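Side-chain contacts in collagen alpha-1(XX) chain (Homo sapiens, PDB 5KF4), which is a collagen chain whose crystallised segment, its second fibronectin type III domain, is a beta sandwich of a kind that probably serves adhesion in the extracellular matrix: residues L19-V22 / I27-S30; L29-A34 / L39-V44; H68-A71 / E75-V78. All blocks are in the same frame, centred on the assembly; numbering follows the deposited sequence.

Interaction 1 of 3, residues L19-V22 / I27-S30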
loop_
_atom_site.group_PDB
_atom_site.type_symbol
_atom_site.label_atom_id
_atom_site.label_comp_id
_atom_site.label_asym_id
_atom_site.label_seq_id
_atom_site.Cartn_x
_atom_site.Cartn_y
_atom_site.Cartn_z
ATOM N N LEU A 19 0.854 -7.357 -6.773
ATOM C CA LEU A 19 0.931 -6.150 -7.593
ATOM C C LEU A 19 0.808 -6.498 -9.075
ATOM O O LEU A 19 1.746 -7.030 -9.666
ATOM C CB LEU A 19 2.246 -5.396 -7.340
ATOM C CG LEU A 19 2.701 -5.058 -5.912
ATOM C CD1 LEU A 19 3.284 -6.266 -5.192
ATOM C CD2 LEU A 19 3.713 -3.929 -5.922
ATOM N N SER A 20 -0.350 -6.215 -9.669
ATOM C CA SER A 20 -0.609 -6.617 -11.053
ATOM C C SER A 20 -1.164 -5.476 -11.906
ATOM O O SER A 20 -1.190 -4.325 -11.469
ATOM C CB SER A 20 -1.577 -7.802 -11.093
ATOM O OG SER A 20 -2.817 -7.470 -10.494
ATOM N N GLN A 21 -1.626 -5.821 -13.109
ATOM C CA GLN A 21 -2.206 -4.865 -14.057
ATOM C C GLN A 21 -1.341 -3.618 -14.183
ATOM O O GLN A 21 -1.832 -2.491 -14.101
ATOM C CB GLN A 21 -3.630 -4.476 -13.656
ATOM C CG GLN A 21 -4.569 -5.654 -13.489
ATOM C CD GLN A 21 -5.972 -5.231 -13.106
ATOM O OE1 GLN A 21 -6.300 -4.045 -13.121
ATOM N NE2 GLN A 21 -6.810 -6.203 -12.758
ATOM N N VAL A 22 -0.048 -3.836 -14.388
ATOM C CA VAL A 22 0.905 -2.744 -14.434
ATOM C C VAL A 22 0.833 -2.064 -15.785
ATOM O O VAL A 22 1.020 -2.698 -16.823
ATOM C CB VAL A 22 2.340 -3.241 -14.185
ATOM C CG1 VAL A 22 3.305 -2.073 -14.102
ATOM C CG2 VAL A 22 2.391 -4.081 -12.924
ATOM N N ILE A 27 -0.909 0.718 -11.282
ATOM C CA ILE A 27 -0.705 -0.663 -10.865
ATOM C C ILE A 27 -1.913 -1.094 -10.045
ATOM O O ILE A 27 -2.628 -0.255 -9.492
ATOM C CB ILE A 27 0.558 -0.870 -10.003
ATOM C CG1 ILE A 27 0.370 -0.255 -8.614
ATOM C CG2 ILE A 27 1.805 -0.373 -10.729
ATOM C CD1 ILE A 27 1.268 -0.860 -7.553
ATOM N N ARG A 28 -2.166 -2.394 -9.970
ATOM C CA ARG A 28 -3.199 -2.840 -9.055
ATOM C C ARG A 28 -2.548 -3.456 -7.838
ATOM O O ARG A 28 -1.533 -4.140 -7.933
ATOM C CB ARG A 28 -4.160 -3.838 -9.697
ATOM C CG ARG A 28 -5.577 -3.631 -9.190
ATOM C CD ARG A 28 -6.597 -4.568 -9.809
ATOM N NE ARG A 28 -7.789 -3.861 -10.283
ATOM C CZ ARG A 28 -8.604 -3.125 -9.530
ATOM N NH1 ARG A 28 -9.654 -2.537 -10.086
ATOM N NH2 ARG A 28 -8.384 -2.968 -8.229
ATOM N N LEU A 29 -3.155 -3.198 -6.688
ATOM C CA LEU A 29 -2.665 -3.718 -5.430
ATOM C C LEU A 29 -3.676 -4.710 -4.897
ATOM O O LEU A 29 -4.878 -4.449 -4.921
ATOM C CB LEU A 29 -2.445 -2.580 -4.440
ATOM C CG LEU A 29 -1.332 -2.757 -3.418
ATOM C CD1 LEU A 29 -0.035 -3.124 -4.121
ATOM C CD2 LEU A 29 -1.188 -1.469 -2.640
ATOM N N SER A 30 -3.192 -5.850 -4.427
ATOM C CA SER A 30 -4.080 -6.866 -3.888
ATOM C C SER A 30 -3.452 -7.536 -2.677
ATOM O O SER A 30 -2.249 -7.773 -2.643
ATOM C CB SER A 30 -4.415 -7.901 -4.965
ATOM O OG SER A 30 -5.471 -7.447 -5.796
#
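The beta hairpin that opens this fibronectin type III domain pairs L19 and S20 of strand 15-20 with L29 and R28 of strand 27-32, and it illustrates how a beta hairpin gives its two faces different chemistry. S20 and R28 form an antiparallel hydrogen-bonded pair: S20 N donates to R28 O at 3.0 Å, and R28 N returns a straighter bond to S20 O at 2.6 Å. L19 and L29 are the adjoining non-hydrogen-bonded pair, with L19 CA also leaning on R28 O in a CA-H...O contact of 3.2 Å. On the apolar face the two leucines run alongside each other, L19 CG resting on L29 CD1 at 3.8 Å. Further along, V22 and I27 lie flank to flank; with chi1 at -174°, V22 turns CG1 away from its own N, and this branch meets I27 CG2 at 4.1 Å. The other face, which carries S20 and R28, is polar. Q21, from the turn beyond, runs alongside R28, and the amide carbon Q21 CD packs on R28 CD at 3.4 Å. The amide plane stands almost perpendicular (87°) to the guanidinium, at whose edge Q21 OE1 takes a weak, bent bond from R28 NE at 3.2 Å. A leucine in place of R28 would probably leave Q21 OE1 without this donor and its amide freer to turn. Around the hairpin, strand 64-67 pairs with the far side of strand 27-32 through I27 with L67 and L29 with T65, and E66 offers R28 a long, weak ion pair. The apolar face meets the opposing sheet: I27 and L29 pack on V78 of strand 75-84, while L19, V22 and I27 reach V96 of strand 87-97.

Interaction 2 of 3, residues L29-A34 / L39-V44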
loop_
_atom_site.group_PDB
_atom_site.type_symbol
_atom_site.label_atom_id
_atom_site.label_comp_id
_atom_site.label_asym_id
_atom_site.label_seq_id
_atom_site.Cartn_x
_atom_site.Cartn_y
_atom_site.Cartn_z
ATOM N N LEU A 29 -3.155 -3.198 -6.688
ATOM C CA LEU A 29 -2.665 -3.718 -5.430
ATOM C C LEU A 29 -3.676 -4.710 -4.897
ATOM O O LEU A 29 -4.878 -4.449 -4.921
ATOM C CB LEU A 29 -2.445 -2.580 -4.440
ATOM C CG LEU A 29 -1.332 -2.757 -3.418
ATOM C CD1 LEU A 29 -0.035 -3.124 -4.121
ATOM C CD2 LEU A 29 -1.188 -1.469 -2.640
ATOM N N SER A 30 -3.192 -5.850 -4.427
ATOM C CA SER A 30 -4.080 -6.866 -3.888
ATOM C C SER A 30 -3.452 -7.536 -2.677
ATOM O O SER A 30 -2.249 -7.773 -2.643
ATOM C CB SER A 30 -4.415 -7.901 -4.965
ATOM O OG SER A 30 -5.471 -7.447 -5.796
ATOM N N TRP A 31 -4.283 -7.881 -1.704
ATOM C CA TRP A 31 -3.798 -8.457 -0.462
ATOM C C TRP A 31 -4.843 -9.384 0.148
ATOM O O TRP A 31 -6.017 -9.293 -0.191
ATOM C CB TRP A 31 -3.429 -7.329 0.510
ATOM C CG TRP A 31 -4.581 -6.397 0.823
ATOM C CD1 TRP A 31 -5.481 -6.509 1.848
ATOM C CD2 TRP A 31 -4.960 -5.223 0.089
ATOM N NE1 TRP A 31 -6.384 -5.474 1.802
ATOM C CE2 TRP A 31 -6.087 -4.673 0.731
ATOM C CE3 TRP A 31 -4.450 -4.583 -1.047
ATOM C CZ2 TRP A 31 -6.714 -3.512 0.275
ATOM C CZ3 TRP A 31 -5.077 -3.433 -1.499
ATOM C CH2 TRP A 31 -6.195 -2.910 -0.839
ATOM N N THR A 32 -4.423 -10.301 1.015
ATOM C CA THR A 32 -5.392 -11.141 1.712
ATOM C C THR A 32 -5.636 -10.617 3.127
ATOM O O THR A 32 -4.754 -10.689 3.979
ATOM C CB THR A 32 -4.939 -12.613 1.770
ATOM O OG1 THR A 32 -4.850 -13.135 0.437
ATOM C CG2 THR A 32 -5.937 -13.448 2.558
ATOM N N PRO A 33 -6.850 -10.103 3.378
ATOM C CA PRO A 33 -7.203 -9.470 4.651
ATOM C C PRO A 33 -7.295 -10.465 5.797
ATOM O O PRO A 33 -7.644 -11.626 5.579
ATOM C CB PRO A 33 -8.573 -8.847 4.372
ATOM C CG PRO A 33 -9.150 -9.651 3.263
ATOM C CD PRO A 33 -8.034 -10.359 2.540
ATOM N N ALA A 34 -6.984 -10.010 7.005
ATOM C CA ALA A 34 -7.203 -10.807 8.201
ATOM C C ALA A 34 -8.709 -10.949 8.447
ATOM O O ALA A 34 -9.489 -10.109 7.987
ATOM C CB ALA A 34 -6.506 -10.174 9.395
ATOM N N LEU A 39 -10.931 -0.761 10.317
ATOM C CA LEU A 39 -11.769 0.378 10.004
ATOM C C LEU A 39 -11.272 0.910 8.671
ATOM O O LEU A 39 -12.067 1.268 7.803
ATOM C CB LEU A 39 -11.727 1.444 11.100
ATOM C CG LEU A 39 -12.662 1.192 12.290
ATOM C CD1 LEU A 39 -12.137 0.085 13.197
ATOM C CD2 LEU A 39 -12.912 2.467 13.079
ATOM N N LYS A 40 -9.949 0.932 8.510
ATOM C CA LYS A 40 -9.313 1.490 7.316
ATOM C C LYS A 40 -7.987 0.800 6.943
ATOM O O LYS A 40 -7.426 0.033 7.728
ATOM C CB LYS A 40 -9.048 2.994 7.503
ATOM C CG LYS A 40 -10.274 3.868 7.749
ATOM C CD LYS A 40 -11.144 3.953 6.498
ATOM C CE LYS A 40 -12.481 4.620 6.787
ATOM N NZ LYS A 40 -13.291 4.787 5.548
ATOM N N TYR A 41 -7.500 1.095 5.735
ATOM C CA TYR A 41 -6.147 0.737 5.291
ATOM C C TYR A 41 -5.380 1.966 4.800
ATOM O O TYR A 41 -5.923 2.772 4.048
ATOM C CB TYR A 41 -6.171 -0.302 4.162
ATOM C CG TYR A 41 -6.445 -1.729 4.575
ATOM C CD1 TYR A 41 -5.463 -2.486 5.203
ATOM C CD2 TYR A 41 -7.666 -2.334 4.302
ATOM C CE1 TYR A 41 -5.694 -3.792 5.574
ATOM C CE2 TYR A 41 -7.906 -3.648 4.670
ATOM C CZ TYR A 41 -6.917 -4.371 5.306
ATOM O OH TYR A 41 -7.149 -5.678 5.675
ATOM N N LEU A 42 -4.116 2.098 5.200
ATOM C CA LEU A 42 -3.253 3.143 4.646
ATOM C C LEU A 42 -2.339 2.592 3.553
ATOM O O LEU A 42 -1.543 1.684 3.795
ATOM C CB LEU A 42 -2.400 3.795 5.735
ATOM C CG LEU A 42 -1.315 4.741 5.200
ATOM C CD1 LEU A 42 -1.917 5.970 4.522
ATOM C CD2 LEU A 42 -0.314 5.140 6.270
ATOM N N ILE A 43 -2.433 3.179 2.365
ATOM C CA ILE A 43 -1.606 2.795 1.222
ATOM C C ILE A 43 -0.601 3.890 0.851
ATOM O O ILE A 43 -0.975 5.047 0.651
ATOM C CB ILE A 43 -2.479 2.468 -0.003
ATOM C CG1 ILE A 43 -3.383 1.273 0.305
ATOM C CG2 ILE A 43 -1.617 2.178 -1.215
ATOM C CD1 ILE A 43 -4.681 1.283 -0.448
ATOM N N VAL A 44 0.674 3.513 0.762
ATOM C CA VAL A 44 1.761 4.460 0.512
ATOM C C VAL A 44 2.600 4.046 -0.694
ATOM O O VAL A 44 3.060 2.908 -0.765
ATOM C CB VAL A 44 2.700 4.565 1.736
ATOM C CG1 VAL A 44 3.768 5.625 1.506
ATOM C CG2 VAL A 44 1.907 4.848 3.005
#
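W31 and Y41 meet as an edge-to-face aromatic pair, the indole directed by its five-membered-ring edge at the phenol face. The ring planes are inclined at 61°, with centroids 4.8 Å apart. The leading atom is W31 NE1, which sits 3.6 Å above the plane of the Y41 ring and is displaced toward its rim, over CZ and CE2. The two side chains arrive from facing strands and run antiparallel, each passing the other's flank. With chi1 at 58°, W31 CG sits between backbone N and carbonyl carbon, and the indole extends toward the facing sheet to meet Y41. At the phenol end, Y41 OH lies beside the proline ring, 3.7 Å from P33 CB. Toward the other end, the far corner of the indole just meets an isoleucine, W31 CH2 to I43 CD1 at 4.5 Å. I43 uses its other branch for the leucine, its CG2 lying 3.9 Å from L29 CD2. The backbones are well separated, since strands 27-32 and 40-47 belong to different sheets of the sandwich, and the axes of their segments 29-32 and 40-44 come no closer than 11.0 Å. In the next shell, P14 touches both aromatic rings, and Y41 is held in its own sheet by backbone bonding to V58. L29 is backed by L17 and V80. Chemically, the contact is a buried, largely apolar bridge in which the indole nitrogen, a polar N-H group, is poised over aromatic carbon; such a placement is consistent with a mild electrostatic attraction to the phenol's pi cloud, added to dispersion.

Interaction 3 of 3, residues H68-A71 / E75-V78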
loop_
_atom_site.group_PDB
_atom_site.type_symbol
_atom_site.label_atom_id
_atom_site.label_comp_id
_atom_site.label_asym_id
_atom_site.label_seq_id
_atom_site.Cartn_x
_atom_site.Cartn_y
_atom_site.Cartn_z
ATOM N N HIS A 68 -3.223 5.245 -9.380
ATOM C CA HIS A 68 -3.269 5.883 -10.689
ATOM C C HIS A 68 -2.290 7.044 -10.778
ATOM O O HIS A 68 -1.669 7.424 -9.783
ATOM C CB HIS A 68 -4.680 6.392 -11.013
ATOM C CG HIS A 68 -5.694 5.310 -11.225
ATOM N ND1 HIS A 68 -6.532 4.865 -10.226
ATOM C CD2 HIS A 68 -6.020 4.601 -12.333
ATOM C CE1 HIS A 68 -7.324 3.922 -10.705
ATOM N NE2 HIS A 68 -7.032 3.741 -11.981
ATOM N N ASN A 69 -2.180 7.605 -11.978
ATOM C CA ASN A 69 -1.379 8.800 -12.227
ATOM C C ASN A 69 0.087 8.609 -11.854
ATOM O O ASN A 69 0.734 9.525 -11.349
ATOM C CB ASN A 69 -1.965 9.995 -11.472
ATOM C CG ASN A 69 -3.399 10.282 -11.867
ATOM O OD1 ASN A 69 -3.674 10.705 -12.989
ATOM N ND2 ASN A 69 -4.324 10.047 -10.943
ATOM N N LEU A 70 0.607 7.414 -12.111
ATOM C CA LEU A 70 2.004 7.108 -11.831
ATOM C C LEU A 70 2.887 7.490 -13.016
ATOM O O LEU A 70 2.442 7.473 -14.162
ATOM C CB LEU A 70 2.176 5.623 -11.510
ATOM C CG LEU A 70 1.434 5.120 -10.271
ATOM C CD1 LEU A 70 1.536 3.605 -10.158
ATOM C CD2 LEU A 70 1.954 5.802 -9.020
ATOM N N ALA A 71 4.130 7.864 -12.735
ATOM C CA ALA A 71 5.089 8.147 -13.793
ATOM C C ALA A 71 5.583 6.858 -14.432
ATOM O O ALA A 71 5.775 5.851 -13.751
ATOM C CB ALA A 71 6.260 8.949 -13.253
ATOM N N GLU A 75 10.307 3.007 -10.736
ATOM C CA GLU A 75 10.206 2.030 -9.665
ATOM C C GLU A 75 9.533 2.651 -8.449
ATOM O O GLU A 75 9.922 3.726 -7.987
ATOM C CB GLU A 75 11.585 1.497 -9.280
ATOM C CG GLU A 75 11.547 0.417 -8.215
ATOM C CD GLU A 75 12.886 -0.263 -8.018
ATOM O OE1 GLU A 75 13.921 0.430 -8.070
ATOM O OE2 GLU A 75 12.902 -1.492 -7.802
ATOM N N TYR A 76 8.508 1.975 -7.946
ATOM C CA TYR A 76 7.804 2.433 -6.758
ATOM C C TYR A 76 7.892 1.457 -5.593
ATOM O O TYR A 76 7.803 0.247 -5.779
ATOM C CB TYR A 76 6.329 2.699 -7.081
ATOM C CG TYR A 76 6.085 3.944 -7.903
ATOM C CD1 TYR A 76 5.959 5.183 -7.292
ATOM C CD2 TYR A 76 5.976 3.884 -9.284
ATOM C CE1 TYR A 76 5.732 6.322 -8.028
ATOM C CE2 TYR A 76 5.750 5.024 -10.029
ATOM C CZ TYR A 76 5.630 6.238 -9.395
ATOM O OH TYR A 76 5.405 7.380 -10.128
ATOM N N LEU A 77 8.085 1.998 -4.393
ATOM C CA LEU A 77 7.891 1.232 -3.171
ATOM C C LEU A 77 6.440 1.381 -2.761
ATOM O O LEU A 77 5.968 2.492 -2.540
ATOM C CB LEU A 77 8.814 1.707 -2.047
ATOM C CG LEU A 77 8.805 0.814 -0.802
ATOM C CD1 LEU A 77 9.252 -0.605 -1.143
ATOM C CD2 LEU A 77 9.665 1.404 0.308
ATOM N N VAL A 78 5.733 0.266 -2.646
ATOM C CA VAL A 78 4.303 0.311 -2.383
ATOM C C VAL A 78 3.975 -0.373 -1.061
ATOM O O VAL A 78 4.339 -1.522 -0.857
ATOM C CB VAL A 78 3.512 -0.359 -3.514
ATOM C CG1 VAL A 78 2.036 -0.297 -3.220
ATOM C CG2 VAL A 78 3.816 0.319 -4.840
#
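L70 lays its methyl CD2 over one face of the Y76 ring, 4.0 Å from the centroid and 21° off the ring normal, a CH-pi contact displaced toward the hydroxyl end, where CZ is the closest ring atom. Its CB supports the same ring, 3.9 Å from Y76 CE2. The phenol itself spans the gap between loop and strand: with Y76 CG anti to the carbonyl carbon (chi1 -73°), the ring is directed toward the loop residues L70 and A71. There A71 N donates to Y76 OH at 2.9 Å, with an N-H...O angle of 154°, so a backbone amide of the loop is satisfied by a side chain. A71 O stands at the ring edge, 3.8 Å from Y76 CE2, and accepts a hydrogen bond from T98 OG1. A71 CB flanks the hydroxyl. Around the pair, L70 also packs on I27 and W45, while backbone bonds join Y76 to V96. A tyrosine near the start of a strand, its hydroxyl gripping the backbone a few residues earlier across the loop that links the two sheets, is the tyrosine corner familiar from Greek-key sandwiches such as fibronectin type III domains.

How the interactions relate
The three contacts sample one sandwich, with no ligand site among them. Interaction 1 lies within the sheet that holds strands 15-20 and 27-32, interaction 2 spans from that sheet to the other, and interaction 3 fastens the loop that passes between them. Interactions 1 and 2 share L29 and S30, with centres about 13 Å apart. V78 ties the set together: its CG1 lies 3.5 Å from L29 CD2, and its CG2 3.9 Å from I27 CD1. L70 CD1 also approaches I27 N at 3.9 Å, linking interaction 3 to the hairpin. Interactions 2 and 3, about 17 Å apart between centres, use the adjacent strands 40-47 and 75-84.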